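Local coordinates for probable ribosomal RNA small subunit methyltransferase (Thermus thermophilus, PDB 3DMF), which probably methylates ribosomal RNA of the small subunit, using S-adenosylmethionine as the methyl donor, at residues L238-G243 with D300-N305. Sequence-based numbering, arbitrary orientation.
Sequences LDLGAG and DIIVTN. With SAM (S-adenosylmethionine), chain H.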
ATOM      1  N   LEU A 238     -13.074 -11.005  -8.535  1.00 21.06           N
ATOM      2  CA  LEU A 238     -12.424  -9.810  -7.993  1.00 21.42           C
ATOM      3  C   LEU A 238     -11.523 -10.224  -6.834  1.00 21.13           C
ATOM      4  O   LEU A 238     -11.973 -10.931  -5.923  1.00 22.07           O
ATOM      5  CB  LEU A 238     -13.444  -8.802  -7.484  1.00 21.01           C
ATOM      6  CG  LEU A 238     -12.903  -7.450  -6.959  1.00 21.71           C
ATOM      7  CD1 LEU A 238     -12.112  -6.680  -8.061  1.00 20.53           C
ATOM      8  CD2 LEU A 238     -14.088  -6.621  -6.440  1.00 21.97           C
ATOM      9  N   ASP A 239     -10.258  -9.807  -6.901  1.00 20.65           N
ATOM     10  CA  ASP A 239      -9.258 -10.090  -5.853  1.00 20.25           C
ATOM     11  C   ASP A 239      -9.015  -8.766  -5.144  1.00 20.80           C
ATOM     12  O   ASP A 239      -8.409  -7.850  -5.719  1.00 21.56           O
ATOM     13  CB  ASP A 239      -7.965 -10.640  -6.496  1.00 21.52           C
ATOM     14  CG  ASP A 239      -6.866 -10.951  -5.502  1.00 22.71           C
ATOM     15  OD1 ASP A 239      -7.045 -10.691  -4.301  1.00 22.83           O
ATOM     16  OD2 ASP A 239      -5.802 -11.460  -5.947  1.00 23.00           O
ATOM     17  N   LEU A 240      -9.553  -8.647  -3.936  1.00 20.24           N
ATOM     18  CA  LEU A 240      -9.438  -7.394  -3.168  1.00 21.04           C
ATOM     19  C   LEU A 240      -8.104  -7.348  -2.437  1.00 21.32           C
ATOM     20  O   LEU A 240      -7.847  -8.143  -1.526  1.00 21.23           O
ATOM     21  CB  LEU A 240     -10.593  -7.282  -2.149  1.00 21.56           C
ATOM     22  CG  LEU A 240     -11.995  -7.070  -2.723  1.00 20.81           C
ATOM     23  CD1 LEU A 240     -13.038  -7.369  -1.656  1.00 24.10           C
ATOM     24  CD2 LEU A 240     -12.168  -5.642  -3.249  1.00 22.13           C
ATOM     25  N   GLY A 241      -7.245  -6.415  -2.844  1.00 21.19           N
ATOM     26  CA  GLY A 241      -5.918  -6.303  -2.264  1.00 21.11           C
ATOM     27  C   GLY A 241      -5.004  -7.345  -2.878  1.00 20.95           C
ATOM     28  O   GLY A 241      -4.488  -8.218  -2.176  1.00 21.87           O
ATOM     29  N   ALA A 242      -4.804  -7.244  -4.193  1.00 21.57           N
ATOM     30  CA  ALA A 242      -4.198  -8.349  -4.979  1.00 21.11           C
ATOM     31  C   ALA A 242      -2.701  -8.554  -4.727  1.00 21.50           C
ATOM     32  O   ALA A 242      -2.167  -9.632  -5.016  1.00 22.11           O
ATOM     33  CB  ALA A 242      -4.453  -8.148  -6.494  1.00 21.33           C
ATOM     34  N   GLY A 243      -2.014  -7.544  -4.180  1.00 21.34           N
ATOM     35  CA  GLY A 243      -0.568  -7.676  -3.980  1.00 21.30           C
ATOM     36  C   GLY A 243       0.176  -8.035  -5.258  1.00 21.85           C
ATOM     37  O   GLY A 243      -0.187  -7.560  -6.346  1.00 22.08           O
ATOM     38  N   ASP A 300     -18.696 -13.006  -9.995  1.00 22.36           N
ATOM     39  CA  ASP A 300     -19.179 -14.316  -9.562  1.00 22.31           C
ATOM     40  C   ASP A 300     -18.496 -14.795  -8.284  1.00 22.14           C
ATOM     41  O   ASP A 300     -19.113 -15.463  -7.438  1.00 22.06           O
ATOM     42  CB  ASP A 300     -18.963 -15.352 -10.670  1.00 23.11           C
ATOM     43  CG  ASP A 300     -19.618 -14.945 -11.970  1.00 23.55           C
ATOM     44  OD1 ASP A 300     -20.832 -14.651 -11.943  1.00 24.82           O
ATOM     45  OD2 ASP A 300     -18.918 -14.896 -13.008  1.00 24.30           O
ATOM     46  N   ILE A 301     -17.210 -14.480  -8.171  1.00 21.97           N
ATOM     47  CA  ILE A 301     -16.403 -14.907  -7.031  1.00 21.70           C
ATOM     48  C   ILE A 301     -15.598 -13.701  -6.584  1.00 21.54           C
ATOM     49  O   ILE A 301     -15.043 -12.998  -7.417  1.00 21.63           O
ATOM     50  CB  ILE A 301     -15.429 -16.050  -7.417  1.00 21.46           C
ATOM     51  CG1 ILE A 301     -16.218 -17.247  -7.986  1.00 20.92           C
ATOM     52  CG2 ILE A 301     -14.608 -16.506  -6.217  1.00 22.80           C
ATOM     53  CD1 ILE A 301     -15.356 -18.319  -8.651  1.00 23.62           C
ATOM     54  N   ILE A 302     -15.544 -13.464  -5.274  1.00 20.89           N
ATOM     55  CA  ILE A 302     -14.629 -12.448  -4.731  1.00 20.97           C
ATOM     56  C   ILE A 302     -13.740 -13.104  -3.686  1.00 20.80           C
ATOM     57  O   ILE A 302     -14.231 -13.884  -2.882  1.00 20.83           O
ATOM     58  CB  ILE A 302     -15.406 -11.203  -4.208  1.00 21.33           C
ATOM     59  CG1 ILE A 302     -16.168 -10.563  -5.382  1.00 21.83           C
ATOM     60  CG2 ILE A 302     -14.449 -10.187  -3.549  1.00 20.82           C
ATOM     61  CD1 ILE A 302     -17.011  -9.335  -5.022  1.00 22.51           C
ATOM     62  N   VAL A 303     -12.431 -12.834  -3.747  1.00 20.27           N
ATOM     63  CA  VAL A 303     -11.459 -13.426  -2.819  1.00 20.80           C
ATOM     64  C   VAL A 303     -10.645 -12.336  -2.172  1.00 21.21           C
ATOM     65  O   VAL A 303     -10.407 -11.301  -2.793  1.00 21.58           O
ATOM     66  CB  VAL A 303     -10.486 -14.446  -3.509  1.00 20.88           C
ATOM     67  CG1 VAL A 303     -11.250 -15.629  -4.062  1.00 21.36           C
ATOM     68  CG2 VAL A 303      -9.628 -13.773  -4.575  1.00 21.37           C
ATOM     69  N   THR A 304     -10.217 -12.571  -0.936  1.00 20.79           N
ATOM     70  CA  THR A 304      -9.340 -11.616  -0.272  1.00 20.66           C
ATOM     71  C   THR A 304      -8.557 -12.211   0.882  1.00 21.40           C
ATOM     72  O   THR A 304      -9.098 -12.973   1.686  1.00 21.22           O
ATOM     73  CB  THR A 304     -10.120 -10.347   0.204  1.00 21.44           C
ATOM     74  OG1 THR A 304      -9.190  -9.371   0.700  1.00 22.44           O
ATOM     75  CG2 THR A 304     -11.171 -10.658   1.315  1.00 21.45           C
ATOM     76  N   ASN A 305      -7.270 -11.866   0.909  1.00 20.81           N
ATOM     77  CA  ASN A 305      -6.463 -11.907   2.129  1.00 21.37           C
ATOM     78  C   ASN A 305      -6.303 -10.432   2.552  1.00 22.37           C
ATOM     79  O   ASN A 305      -5.428  -9.736   2.029  1.00 22.23           O
ATOM     80  CB  ASN A 305      -5.107 -12.576   1.868  1.00 21.87           C
ATOM     81  CG  ASN A 305      -4.275 -12.679   3.111  1.00 22.06           C
ATOM     82  OD1 ASN A 305      -4.644 -12.130   4.151  1.00 25.37           O
ATOM     83  ND2 ASN A 305      -3.147 -13.390   3.032  1.00 23.68           N
TER
HETATM   84  N   SAM H 388      -3.604 -10.898  -2.159  1.00 20.42           N
HETATM   85  CA  SAM H 388      -2.145 -10.828  -1.830  1.00 20.31           C
HETATM   86  C   SAM H 388      -1.696 -12.146  -1.205  1.00 21.12           C
HETATM   87  O   SAM H 388      -2.564 -12.914  -0.803  1.00 21.97           O
HETATM   88  OXT SAM H 388      -0.504 -12.392  -1.099  1.00 21.16           O
HETATM   89  CB  SAM H 388      -1.808  -9.702  -0.850  1.00 20.40           C
HETATM   90  CG  SAM H 388      -2.542  -9.785   0.497  1.00 21.00           C
HETATM   91  SD  SAM H 388      -2.012  -8.525   1.697  1.00 20.82           S
HETATM   92  CE  SAM H 388      -2.492  -9.304   3.263  1.00 22.95           C
HETATM   93  C5' SAM H 388      -3.309  -7.262   1.587  1.00 20.38           C
HETATM   94  C4' SAM H 388      -3.153  -6.343   0.370  1.00 19.26           C
HETATM   95  O4' SAM H 388      -4.149  -5.327   0.514  1.00 17.58           O
HETATM   96  C3' SAM H 388      -1.776  -5.666   0.227  1.00 16.49           C
HETATM   97  O3' SAM H 388      -1.243  -5.943  -1.037  1.00 16.38           O
HETATM   98  C2' SAM H 388      -2.134  -4.188   0.413  1.00 16.42           C
HETATM   99  O2' SAM H 388      -1.251  -3.248  -0.206  1.00 16.84           O
HETATM  100  C1' SAM H 388      -3.573  -4.177  -0.075  1.00 15.96           C
HETATM  101  N9  SAM H 388      -4.316  -2.979   0.344  1.00 15.29           N
HETATM  102  C8  SAM H 388      -4.168  -2.216   1.481  1.00 15.66           C
HETATM  103  N7  SAM H 388      -5.083  -1.203   1.440  1.00 15.56           N
HETATM  104  C5  SAM H 388      -5.786  -1.316   0.285  1.00 15.27           C
HETATM  105  C6  SAM H 388      -6.805  -0.557  -0.290  1.00 14.35           C
HETATM  106  N6  SAM H 388      -7.295   0.562   0.251  1.00 14.82           N
HETATM  107  N1  SAM H 388      -7.308  -0.985  -1.497  1.00 14.87           N
HETATM  108  C2  SAM H 388      -6.828  -2.081  -2.163  1.00 14.75           C
HETATM  109  N3  SAM H 388      -5.790  -2.834  -1.631  1.00 15.38           N
HETATM  110  C4  SAM H 388      -5.312  -2.432  -0.407  1.00 14.70           C
HETATM  111  O   HOH W   1      -6.311 -10.511  -1.556  1.00 17.48           O
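V303 CG2 lies over one face of the D239 carboxylate, 4.0 Å from D239 OD1. OD1 lies 2.8 Å from a bound water; the other oxygen, OD2, is hydrogen-bonded to T248. The donor methyl of S-adenosylmethionine lies over one face of the N305 carboxamide, with SAM CE 3.8 Å from N305 CG. S216, which also binds the cofactor, holds N305 ND2.

Behind these groups, 238-240 and 301-304 run parallel as neighbouring strands. L238 N bonds to I301 O, V303 N to L238 O at 2.9 Å, and L240 N to V303 O at 3.0 Å. The last two are nearly straight at the acceptor. Side chains alternate between the two faces of the sheet. L238, L240 and I302 share one face with T304, where L240 CD1 meets I302 CG2 at 3.7 Å; helix 317-329 packs on this side through F322 and A326. D239 and V303 lie on the other face, where V303 touches L219 and L223 of helix 214-227.

At the C-terminal end the strands part. T304 OG1, anti to its own backbone nitrogen (chi1 -173°), swings back and donates to L240 O at 2.9 Å, 25° off the carbonyl plane. The water of D239 reaches L240 O too and accepts from N305 N, so it fills in for direct pairing beyond T304. G241 O then accepts a hydrogen bond from the cofactor amino group, SAM N, at 2.8 Å. G241 and G243 both have positive phi, and the cofactor packs close against them.

This is the cofactor site of a Rossmann-like class I methyltransferase: the end of the first strand and its glycine-rich loop, LDLGAG, face the NPPF motif that begins with N305 after the fourth.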